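Local coordinates for protein acetolactate synthase isozyme 1 large subunit (Escherichia coli, PDB 6LPI) that forms the large subunit of a thiamine diphosphate-dependent enzyme of the acetohydroxy-acid synthase family and binds thiamine diphosphate, magnesium and FAD, at residues T135-Y139 against I157-P163; A211-V215 against W346-V350. The contacts are given in a common frame with arbitrary orientation. Residue numbers count along the deposited sequence, not the author numbering.

Contact 1. Residues T135-Y139 against I157-P163. With FAD (flavin-adenine dinucleotide), chain I.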
ATOM      1  N   THR B 135      -3.781 -10.985  -3.575  1.00 38.19           N
ATOM      2  CA  THR B 135      -2.340 -11.102  -3.678  1.00 37.96           C
ATOM      3  C   THR B 135      -1.888 -10.619  -5.045  1.00 34.50           C
ATOM      4  O   THR B 135      -2.652 -10.635  -5.999  1.00 35.01           O
ATOM      5  CB  THR B 135      -1.904 -12.527  -3.469  1.00 35.66           C
ATOM      6  OG1 THR B 135      -2.783 -13.375  -4.219  1.00 35.75           O
ATOM      7  CG2 THR B 135      -2.064 -12.848  -2.009  1.00 28.52           C
ATOM      8  N   LYS B 136      -0.633 -10.179  -5.138  1.00 38.84           N
ATOM      9  CA  LYS B 136      -0.054  -9.991  -6.463  1.00 40.43           C
ATOM     10  C   LYS B 136       0.204 -11.329  -7.152  1.00 43.42           C
ATOM     11  O   LYS B 136       0.165 -11.402  -8.383  1.00 57.90           O
ATOM     12  CB  LYS B 136       1.242  -9.170  -6.380  1.00 31.59           C
ATOM     13  CG  LYS B 136       1.811  -8.891  -7.751  1.00 32.77           C
ATOM     14  CD  LYS B 136       3.250  -8.493  -7.728  1.00 33.95           C
ATOM     15  CE  LYS B 136       3.523  -7.469  -8.773  1.00 35.28           C
ATOM     16  NZ  LYS B 136       4.949  -7.147  -8.941  1.00 36.92           N
ATOM     17  N   HIS B 137       0.499 -12.382  -6.392  1.00 37.36           N
ATOM     18  CA  HIS B 137       0.459 -13.756  -6.899  1.00 36.27           C
ATOM     19  C   HIS B 137       0.523 -14.707  -5.703  1.00 33.59           C
ATOM     20  O   HIS B 137       0.877 -14.293  -4.596  1.00 35.70           O
ATOM     21  CB  HIS B 137       1.609 -14.028  -7.874  1.00 35.03           C
ATOM     22  CG  HIS B 137       1.469 -15.307  -8.624  1.00 40.49           C
ATOM     23  ND1 HIS B 137       0.250 -15.790  -9.056  1.00 45.72           N
ATOM     24  CD2 HIS B 137       2.396 -16.206  -9.029  1.00 47.25           C
ATOM     25  CE1 HIS B 137       0.435 -16.927  -9.708  1.00 49.94           C
ATOM     26  NE2 HIS B 137       1.730 -17.200  -9.709  1.00 47.44           N
ATOM     27  N   ASN B 138       0.183 -15.979  -5.917  1.00 31.00           N
ATOM     28  CA  ASN B 138       0.183 -16.908  -4.790  1.00 30.68           C
ATOM     29  C   ASN B 138       0.553 -18.304  -5.270  1.00 31.74           C
ATOM     30  O   ASN B 138       0.604 -18.567  -6.469  1.00 50.07           O
ATOM     31  CB  ASN B 138      -1.164 -16.910  -4.066  1.00 42.94           C
ATOM     32  CG  ASN B 138      -2.271 -17.503  -4.905  1.00 53.46           C
ATOM     33  OD1 ASN B 138      -2.144 -17.615  -6.122  1.00 62.83           O
ATOM     34  ND2 ASN B 138      -3.360 -17.904  -4.260  1.00 56.69           N
ATOM     35  N   TYR B 139       0.853 -19.201  -4.323  1.00 35.36           N
ATOM     36  CA  TYR B 139       1.323 -20.537  -4.690  1.00 41.18           C
ATOM     37  C   TYR B 139       0.781 -21.590  -3.738  1.00 47.69           C
ATOM     38  O   TYR B 139       0.613 -21.341  -2.541  1.00 50.94           O
ATOM     39  CB  TYR B 139       2.841 -20.670  -4.678  1.00 33.74           C
ATOM     40  CG  TYR B 139       3.561 -19.798  -5.660  1.00 37.41           C
ATOM     41  CD1 TYR B 139       4.085 -18.562  -5.246  1.00 37.54           C
ATOM     42  CD2 TYR B 139       3.741 -20.189  -6.979  1.00 35.73           C
ATOM     43  CE1 TYR B 139       4.758 -17.731  -6.124  1.00 37.72           C
ATOM     44  CE2 TYR B 139       4.427 -19.363  -7.874  1.00 40.08           C
ATOM     45  CZ  TYR B 139       4.928 -18.132  -7.439  1.00 41.71           C
ATOM     46  OH  TYR B 139       5.601 -17.291  -8.298  1.00 39.99           O
ATOM     47  N   ILE B 157       8.577 -11.527  -7.767  1.00 49.80           N
ATOM     48  CA  ILE B 157       7.264 -10.948  -8.025  1.00 45.16           C
ATOM     49  C   ILE B 157       6.918  -9.902  -6.977  1.00 45.48           C
ATOM     50  O   ILE B 157       6.409  -8.827  -7.297  1.00 44.70           O
ATOM     51  CB  ILE B 157       6.209 -12.064  -8.049  1.00 39.55           C
ATOM     52  CG1 ILE B 157       6.457 -13.038  -9.193  1.00 37.35           C
ATOM     53  CG2 ILE B 157       4.823 -11.484  -8.027  1.00 43.11           C
ATOM     54  CD1 ILE B 157       5.675 -14.325  -9.054  1.00 41.14           C
ATOM     55  N   ALA B 158       7.230 -10.175  -5.716  1.00 41.66           N
ATOM     56  CA  ALA B 158       6.871  -9.239  -4.669  1.00 41.55           C
ATOM     57  C   ALA B 158       7.547  -7.884  -4.847  1.00 49.43           C
ATOM     58  O   ALA B 158       7.008  -6.858  -4.399  1.00 51.65           O
ATOM     59  CB  ALA B 158       7.224  -9.837  -3.316  1.00 44.00           C
ATOM     60  N   GLN B 159       8.728  -7.851  -5.469  1.00 47.16           N
ATOM     61  CA  GLN B 159       9.518  -6.631  -5.463  1.00 47.90           C
ATOM     62  C   GLN B 159       9.635  -5.958  -6.817  1.00 48.98           C
ATOM     63  O   GLN B 159      10.217  -4.870  -6.890  1.00 44.59           O
ATOM     64  CB  GLN B 159      10.920  -6.872  -4.882  1.00 58.55           C
ATOM     65  CG  GLN B 159      11.920  -7.605  -5.760  1.00 68.93           C
ATOM     66  CD  GLN B 159      13.051  -8.224  -4.936  1.00 64.05           C
ATOM     67  OE1 GLN B 159      13.234  -7.885  -3.769  1.00 64.76           O
ATOM     68  NE2 GLN B 159      13.815  -9.121  -5.548  1.00 55.56           N
ATOM     69  N   SER B 160       9.155  -6.583  -7.894  1.00 52.00           N
ATOM     70  CA  SER B 160       9.351  -5.984  -9.205  1.00 43.55           C
ATOM     71  C   SER B 160       8.145  -5.142  -9.563  1.00 42.60           C
ATOM     72  O   SER B 160       7.094  -5.225  -8.933  1.00 47.57           O
ATOM     73  CB  SER B 160       9.573  -7.045 -10.283  1.00 44.05           C
ATOM     74  OG  SER B 160      10.503  -8.014  -9.855  1.00 54.10           O
ATOM     75  N   GLY B 161       8.321  -4.319 -10.589  1.00 44.25           N
ATOM     76  CA  GLY B 161       7.282  -3.473 -11.127  1.00 43.87           C
ATOM     77  C   GLY B 161       6.541  -2.745 -10.043  1.00 43.09           C
ATOM     78  O   GLY B 161       7.146  -2.033  -9.242  1.00 54.96           O
ATOM     79  N   ARG B 162       5.227  -2.928  -9.994  1.00 40.87           N
ATOM     80  CA  ARG B 162       4.458  -2.437  -8.870  1.00 39.79           C
ATOM     81  C   ARG B 162       4.478  -3.522  -7.805  1.00 39.04           C
ATOM     82  O   ARG B 162       3.907  -4.595  -8.026  1.00 40.58           O
ATOM     83  CB  ARG B 162       3.044  -2.105  -9.299  1.00 38.89           C
ATOM     84  CG  ARG B 162       2.121  -1.691  -8.201  1.00 37.93           C
ATOM     85  CD  ARG B 162       0.747  -1.508  -8.788  1.00 44.26           C
ATOM     86  NE  ARG B 162      -0.207  -0.900  -7.864  1.00 43.47           N
ATOM     87  CZ  ARG B 162      -1.316  -0.298  -8.268  1.00 47.12           C
ATOM     88  NH1 ARG B 162      -1.586  -0.226  -9.563  1.00 55.29           N
ATOM     89  NH2 ARG B 162      -2.155   0.221  -7.392  1.00 49.51           N
ATOM     90  N   PRO B 163       5.128  -3.307  -6.667  1.00 41.72           N
ATOM     91  CA  PRO B 163       5.307  -4.386  -5.683  1.00 46.03           C
ATOM     92  C   PRO B 163       3.991  -4.816  -5.040  1.00 42.50           C
ATOM     93  O   PRO B 163       2.961  -4.143  -5.120  1.00 39.34           O
ATOM     94  CB  PRO B 163       6.257  -3.776  -4.642  1.00 44.51           C
ATOM     95  CG  PRO B 163       6.750  -2.499  -5.239  1.00 45.22           C
ATOM     96  CD  PRO B 163       5.713  -2.040  -6.215  1.00 40.66           C
TER
HETATM   97  PA  FAD I 601      -0.677   4.401  -4.271  1.00 49.30           P
HETATM   98  O1A FAD I 601       0.136   4.742  -3.084  1.00 61.06           O
HETATM   99  O2A FAD I 601      -1.408   3.085  -4.248  1.00 42.99           O
HETATM  100  O5B FAD I 601       0.400   4.498  -5.422  1.00 31.13           O
HETATM  101  C5B FAD I 601       0.772   3.347  -6.208  1.00 26.37           C
HETATM  102  C4B FAD I 601       0.877   3.797  -7.640  1.00 39.26           C
HETATM  103  O4B FAD I 601       2.254   4.127  -7.966  1.00 39.34           O
HETATM  104  C3B FAD I 601       0.451   2.752  -8.666  1.00 42.90           C
HETATM  105  O3B FAD I 601      -0.207   3.417  -9.745  1.00 35.96           O
HETATM  106  C2B FAD I 601       1.793   2.105  -9.028  1.00 37.87           C
HETATM  107  O2B FAD I 601       1.806   1.425 -10.274  1.00 36.12           O
HETATM  108  C1B FAD I 601       2.660   3.355  -9.080  1.00 39.37           C
HETATM  109  N9A FAD I 601       4.092   3.124  -8.992  1.00 48.78           N
HETATM  110  C8A FAD I 601       4.773   2.424  -8.032  1.00 51.45           C
HETATM  111  N7A FAD I 601       6.075   2.405  -8.207  1.00 49.01           N
HETATM  112  C5A FAD I 601       6.262   3.146  -9.364  1.00 52.96           C
HETATM  113  C6A FAD I 601       7.416   3.496 -10.096  1.00 54.22           C
HETATM  114  N6A FAD I 601       8.654   3.133  -9.752  1.00 59.58           N
HETATM  115  N1A FAD I 601       7.249   4.233 -11.216  1.00 45.10           N
HETATM  116  C2A FAD I 601       6.014   4.595 -11.571  1.00 43.71           C
HETATM  117  N3A FAD I 601       4.857   4.332 -10.961  1.00 52.35           N
HETATM  118  C4A FAD I 601       5.049   3.594  -9.860  1.00 55.12           C
HETATM  119  N1  FAD I 601      -5.677  10.226  -0.189  1.00 39.84           N
HETATM  120  C2  FAD I 601      -5.557  11.474  -0.721  1.00 36.53           C
HETATM  121  O2  FAD I 601      -4.829  11.686  -1.683  1.00 41.56           O
HETATM  122  N3  FAD I 601      -6.252  12.534  -0.167  1.00 35.36           N
HETATM  123  C4  FAD I 601      -7.098  12.467   0.920  1.00 39.11           C
HETATM  124  O4  FAD I 601      -7.659  13.482   1.327  1.00 40.82           O
HETATM  125  C4X FAD I 601      -7.230  11.128   1.476  1.00 41.19           C
HETATM  126  N5  FAD I 601      -8.015  10.960   2.519  1.00 39.88           N
HETATM  127  C5X FAD I 601      -8.119   9.681   3.053  1.00 41.61           C
HETATM  128  C6  FAD I 601      -8.938   9.478   4.166  1.00 36.33           C
HETATM  129  C7  FAD I 601      -9.060   8.214   4.742  1.00 42.11           C
HETATM  130  C7M FAD I 601      -9.963   8.021   5.930  1.00 37.82           C
HETATM  131  C8  FAD I 601      -8.357   7.128   4.192  1.00 43.90           C
HETATM  132  C8M FAD I 601      -8.485   5.744   4.783  1.00 36.76           C
HETATM  133  C9  FAD I 601      -7.542   7.329   3.081  1.00 44.62           C
HETATM  134  C9A FAD I 601      -7.426   8.588   2.505  1.00 45.54           C
HETATM  135  N10 FAD I 601      -6.603   8.819   1.381  1.00 50.46           N
HETATM  136  C10 FAD I 601      -6.479  10.072   0.844  1.00 47.09           C
HETATM  137  C1' FAD I 601      -5.845   7.728   0.768  1.00 40.07           C
HETATM  138  C2' FAD I 601      -6.536   7.151  -0.458  1.00 32.26           C
HETATM  139  O2' FAD I 601      -7.511   6.185  -0.064  1.00 36.00           O
HETATM  140  C3' FAD I 601      -5.500   6.460  -1.343  1.00 34.51           C
HETATM  141  O3' FAD I 601      -4.814   5.466  -0.589  1.00 46.66           O
HETATM  142  C4' FAD I 601      -4.465   7.399  -1.954  1.00 32.91           C
HETATM  143  O4' FAD I 601      -5.104   8.624  -2.294  1.00 42.92           O
HETATM  144  C5' FAD I 601      -3.811   6.810  -3.180  1.00 37.02           C
HETATM  145  O5' FAD I 601      -2.576   7.503  -3.433  1.00 46.27           O
HETATM  146  P   FAD I 601      -1.646   7.064  -4.599  1.00 90.95           P
HETATM  147  O1P FAD I 601      -2.258   7.538  -5.918  1.00 83.80           O
HETATM  148  O2P FAD I 601      -0.376   7.438  -4.310  1.00 44.72           O
HETATM  149  O3P FAD I 601      -1.773   5.517  -4.530  1.00 61.25           O

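Contact 2. Residues A211-V215 against W346-V350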
ATOM      1  N   ALA B 211       3.580  25.042 -20.597  1.00 54.00           N
ATOM      2  CA  ALA B 211       2.371  25.116 -19.791  1.00 52.14           C
ATOM      3  C   ALA B 211       2.334  26.409 -18.981  1.00 56.49           C
ATOM      4  O   ALA B 211       3.355  26.836 -18.432  1.00 53.38           O
ATOM      5  CB  ALA B 211       2.287  23.910 -18.867  1.00 48.92           C
ATOM      6  N   LYS B 212       1.160  27.066 -18.949  1.00 61.50           N
ATOM      7  CA  LYS B 212       1.042  28.292 -18.157  1.00 59.20           C
ATOM      8  C   LYS B 212       0.953  27.988 -16.662  1.00 58.80           C
ATOM      9  O   LYS B 212       1.563  28.694 -15.850  1.00 71.47           O
ATOM     10  CB  LYS B 212      -0.202  29.110 -18.556  1.00 64.55           C
ATOM     11  CG  LYS B 212      -0.541  29.242 -20.061  1.00 78.37           C
ATOM     12  CD  LYS B 212      -1.925  29.962 -20.348  1.00 84.37           C
ATOM     13  CE  LYS B 212      -3.141  28.982 -20.569  1.00 82.71           C
ATOM     14  NZ  LYS B 212      -4.450  29.616 -21.054  1.00 73.55           N
ATOM     15  N   ARG B 213       0.257  26.919 -16.272  1.00 52.30           N
ATOM     16  CA  ARG B 213      -0.070  26.661 -14.861  1.00 57.06           C
ATOM     17  C   ARG B 213       0.040  25.174 -14.537  1.00 57.48           C
ATOM     18  O   ARG B 213      -0.961  24.501 -14.257  1.00 59.97           O
ATOM     19  CB  ARG B 213      -1.468  27.190 -14.514  1.00 47.62           C
ATOM     20  CG  ARG B 213      -1.721  28.643 -14.884  1.00 44.49           C
ATOM     21  CD  ARG B 213      -3.025  29.168 -14.288  1.00 49.26           C
ATOM     22  NE  ARG B 213      -4.202  28.528 -14.871  1.00 56.65           N
ATOM     23  CZ  ARG B 213      -4.771  28.893 -16.016  1.00 61.02           C
ATOM     24  NH1 ARG B 213      -4.273  29.908 -16.708  1.00 52.12           N
ATOM     25  NH2 ARG B 213      -5.835  28.233 -16.469  1.00 69.29           N
ATOM     26  N   PRO B 214       1.248  24.630 -14.529  1.00 51.48           N
ATOM     27  CA  PRO B 214       1.391  23.207 -14.226  1.00 56.16           C
ATOM     28  C   PRO B 214       1.430  22.940 -12.730  1.00 57.11           C
ATOM     29  O   PRO B 214       1.843  23.772 -11.919  1.00 59.43           O
ATOM     30  CB  PRO B 214       2.740  22.858 -14.867  1.00 59.53           C
ATOM     31  CG  PRO B 214       3.542  24.111 -14.662  1.00 62.86           C
ATOM     32  CD  PRO B 214       2.554  25.273 -14.746  1.00 57.60           C
ATOM     33  N   VAL B 215       0.978  21.740 -12.375  1.00 42.67           N
ATOM     34  CA  VAL B 215       1.124  21.229 -11.024  1.00 44.95           C
ATOM     35  C   VAL B 215       1.686  19.829 -11.133  1.00 49.74           C
ATOM     36  O   VAL B 215       1.423  19.106 -12.105  1.00 42.11           O
ATOM     37  CB  VAL B 215      -0.179  21.217 -10.196  1.00 35.85           C
ATOM     38  CG1 VAL B 215      -0.977  22.488 -10.391  1.00 37.00           C
ATOM     39  CG2 VAL B 215      -0.965  19.968 -10.470  1.00 42.70           C
ATOM     40  N   TRP B 346       2.163  32.503 -12.125  1.00 59.35           N
ATOM     41  CA  TRP B 346       1.429  31.355 -11.618  1.00 56.99           C
ATOM     42  C   TRP B 346       1.630  31.242 -10.117  1.00 68.36           C
ATOM     43  O   TRP B 346       0.669  31.024  -9.375  1.00 67.65           O
ATOM     44  CB  TRP B 346       1.871  30.107 -12.391  1.00 55.17           C
ATOM     45  CG  TRP B 346       1.461  28.701 -11.945  1.00 59.88           C
ATOM     46  CD1 TRP B 346       2.278  27.603 -11.889  1.00 59.48           C
ATOM     47  CD2 TRP B 346       0.159  28.242 -11.526  1.00 55.56           C
ATOM     48  NE1 TRP B 346       1.570  26.497 -11.496  1.00 49.70           N
ATOM     49  CE2 TRP B 346       0.273  26.860 -11.253  1.00 49.39           C
ATOM     50  CE3 TRP B 346      -1.084  28.861 -11.352  1.00 51.57           C
ATOM     51  CZ2 TRP B 346      -0.807  26.091 -10.817  1.00 47.78           C
ATOM     52  CZ3 TRP B 346      -2.147  28.101 -10.925  1.00 50.04           C
ATOM     53  CH2 TRP B 346      -2.005  26.727 -10.662  1.00 48.15           C
ATOM     54  N   HIS B 347       2.837  31.550  -9.634  1.00 68.51           N
ATOM     55  CA  HIS B 347       3.043  31.527  -8.194  1.00 59.43           C
ATOM     56  C   HIS B 347       2.249  32.619  -7.503  1.00 60.97           C
ATOM     57  O   HIS B 347       1.691  32.374  -6.431  1.00 68.16           O
ATOM     58  CB  HIS B 347       4.523  31.629  -7.838  1.00 60.95           C
ATOM     59  CG  HIS B 347       5.237  30.319  -7.925  1.00 71.93           C
ATOM     60  ND1 HIS B 347       6.379  30.134  -8.674  1.00 75.89           N
ATOM     61  CD2 HIS B 347       4.924  29.106  -7.411  1.00 73.26           C
ATOM     62  CE1 HIS B 347       6.755  28.870  -8.594  1.00 72.70           C
ATOM     63  NE2 HIS B 347       5.886  28.224  -7.839  1.00 72.62           N
ATOM     64  N   GLN B 348       2.172  33.827  -8.085  1.00 62.80           N
ATOM     65  CA  GLN B 348       1.319  34.840  -7.458  1.00 67.94           C
ATOM     66  C   GLN B 348      -0.111  34.346  -7.361  1.00 71.45           C
ATOM     67  O   GLN B 348      -0.822  34.678  -6.403  1.00 73.86           O
ATOM     68  CB  GLN B 348       1.315  36.181  -8.192  1.00 66.51           C
ATOM     69  CG  GLN B 348       2.521  36.553  -8.990  1.00 76.93           C
ATOM     70  CD  GLN B 348       2.265  37.817  -9.821  1.00 92.34           C
ATOM     71  OE1 GLN B 348       1.251  38.502  -9.641  1.00 89.24           O
ATOM     72  NE2 GLN B 348       3.185  38.123 -10.738  1.00102.34           N
ATOM     73  N   LEU B 349      -0.550  33.565  -8.348  1.00 70.81           N
ATOM     74  CA  LEU B 349      -1.905  33.040  -8.294  1.00 67.90           C
ATOM     75  C   LEU B 349      -2.040  31.989  -7.210  1.00 73.20           C
ATOM     76  O   LEU B 349      -3.038  31.970  -6.473  1.00 81.06           O
ATOM     77  CB  LEU B 349      -2.288  32.491  -9.669  1.00 64.80           C
ATOM     78  CG  LEU B 349      -3.588  31.707  -9.827  1.00 65.90           C
ATOM     79  CD1 LEU B 349      -4.776  32.448  -9.189  1.00 56.91           C
ATOM     80  CD2 LEU B 349      -3.828  31.470 -11.331  1.00 64.95           C
ATOM     81  N   VAL B 350      -1.024  31.140  -7.066  1.00 70.85           N
ATOM     82  CA  VAL B 350      -1.059  30.142  -6.001  1.00 70.64           C
ATOM     83  C   VAL B 350      -1.171  30.836  -4.652  1.00 72.84           C
ATOM     84  O   VAL B 350      -2.083  30.566  -3.860  1.00 76.42           O
ATOM     85  CB  VAL B 350       0.188  29.238  -6.050  1.00 69.70           C
ATOM     86  CG1 VAL B 350       0.161  28.183  -4.926  1.00 72.58           C
ATOM     87  CG2 VAL B 350       0.351  28.582  -7.416  1.00 69.79           C
TER

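Contact 1. Residues T135-Y139 against I157-P163
A lysine that gathers the carbonyls at a chain reversal is a compact way to tie a strand to the helix that follows it, and Lys136 is a clear case. Its side chain runs out toward 157-163 and brings the ammonium among three backbone oxygens: NZ lies 2.8 Å from Ile157 O in a hydrogen bond, while the bonds from NZ to Ser160 O and Arg162 O, both 2.9 Å, are weak. The ammonium thus meets carbonyls from the helix residue Ile157 and from the following turn. Gly161, with a positive phi of 47°, helps turn the chain around the ammonium. The methylenes are used as well, since Lys136 CD packs 3.4 Å from Ile157 CG2.

The two segments belong to a beta-alpha-beta unit: strand 137-140, helix 147-159 and strand 166-171, with strand 137-140 outermost, within this chain, of the parallel six-stranded sheet of the N-terminal domain. Lys136 precedes this strand, whose backbone pairs with Trp167 of the returning strand.

Ile157, the second large contributor, points at the sheet from the last part of the helix. Its CD1 reaches the edge of the imidazole, 3.8 Å from His137 CD2, and sits 3.1 Å from Tyr139 OH and 4.2 Å from Tyr139 CZ. Acidic side-chain packing from the small subunit reaches His137 and Ile157. On the far side of the loop, Arg162 leads away to FAD, with its CD 3.5 Å from O2B and FAD C3B over one face of its guanidinium, and it hydrogen-bonds Ser102 while pairing with Asp309 and Glu312.

Contact 2. Residues A211-V215 against W346-V350
Trp346 lays one face of its indole against the aliphatic part of Arg213. The arginine CB stands 3.5 Å from the centroid of the six-membered ring of Trp346 and only 9° off the ring normal, a nearly ideal CH-pi contact, and Arg213 CD continues the overlap at 3.5 Å from Trp346 CE3. The guanidinium is not stacked on the indole: it has Trp346 CZ3 near its own plane, and its NE turns to the carbonyl of Glu275. Leu349, one helical turn on from the tryptophan, adds its CD2 at 3.8 Å from Arg213 CD.

The edge of the indole does different work. Trp346 NE1 donates a hydrogen bond to Pro214 O, 2.8 Å long with an angle of 147° at the hydrogen, and Val215 CG1 meets the edge 3.6 Å from Trp346 CZ2. Separately, Pro214 CD makes apolar contact with Trp346 CD1 at 3.7 Å.

What is joined here is the entry into strand 214-218, an inner strand of the parallel six-stranded sheet in the central domain, and helix 344-354, some 130 residues later in the chain. That domain has a Rossmann-like alpha/beta architecture, and the helix comes later than its last strand, 321-324, after helix 327-334. Ile272 of helix 267-273 and Pro239 also touch the indole, so the tryptophan is buried although the helix lies at the periphery.

The single hydrogen bond pairs the indole NH with the main chain where the strand begins; the rest is mainly CH-pi and apolar packing, in which the aliphatic part of Arg213 serves the ring.

Contacts 1 and 2 lie in different domains, with centres 39 Å apart and nearest atoms about 20 Å apart, and they follow one another along the chain without sharing any helix or strand. Both are partly buried beside parallel sheets, but contact 1, 16 Å from the centre of the chain, borders FAD and the small subunit, whereas contact 2, at 30 Å, is peripheral and touched by no other protein chain of the assembly. Contact 1 is local, joining elements of one beta-alpha-beta unit; contact 2 is long-range. A charged side chain serves backbone carbonyls in the former, while an aromatic ring combines apolar overlap with one neutral hydrogen bond in the latter.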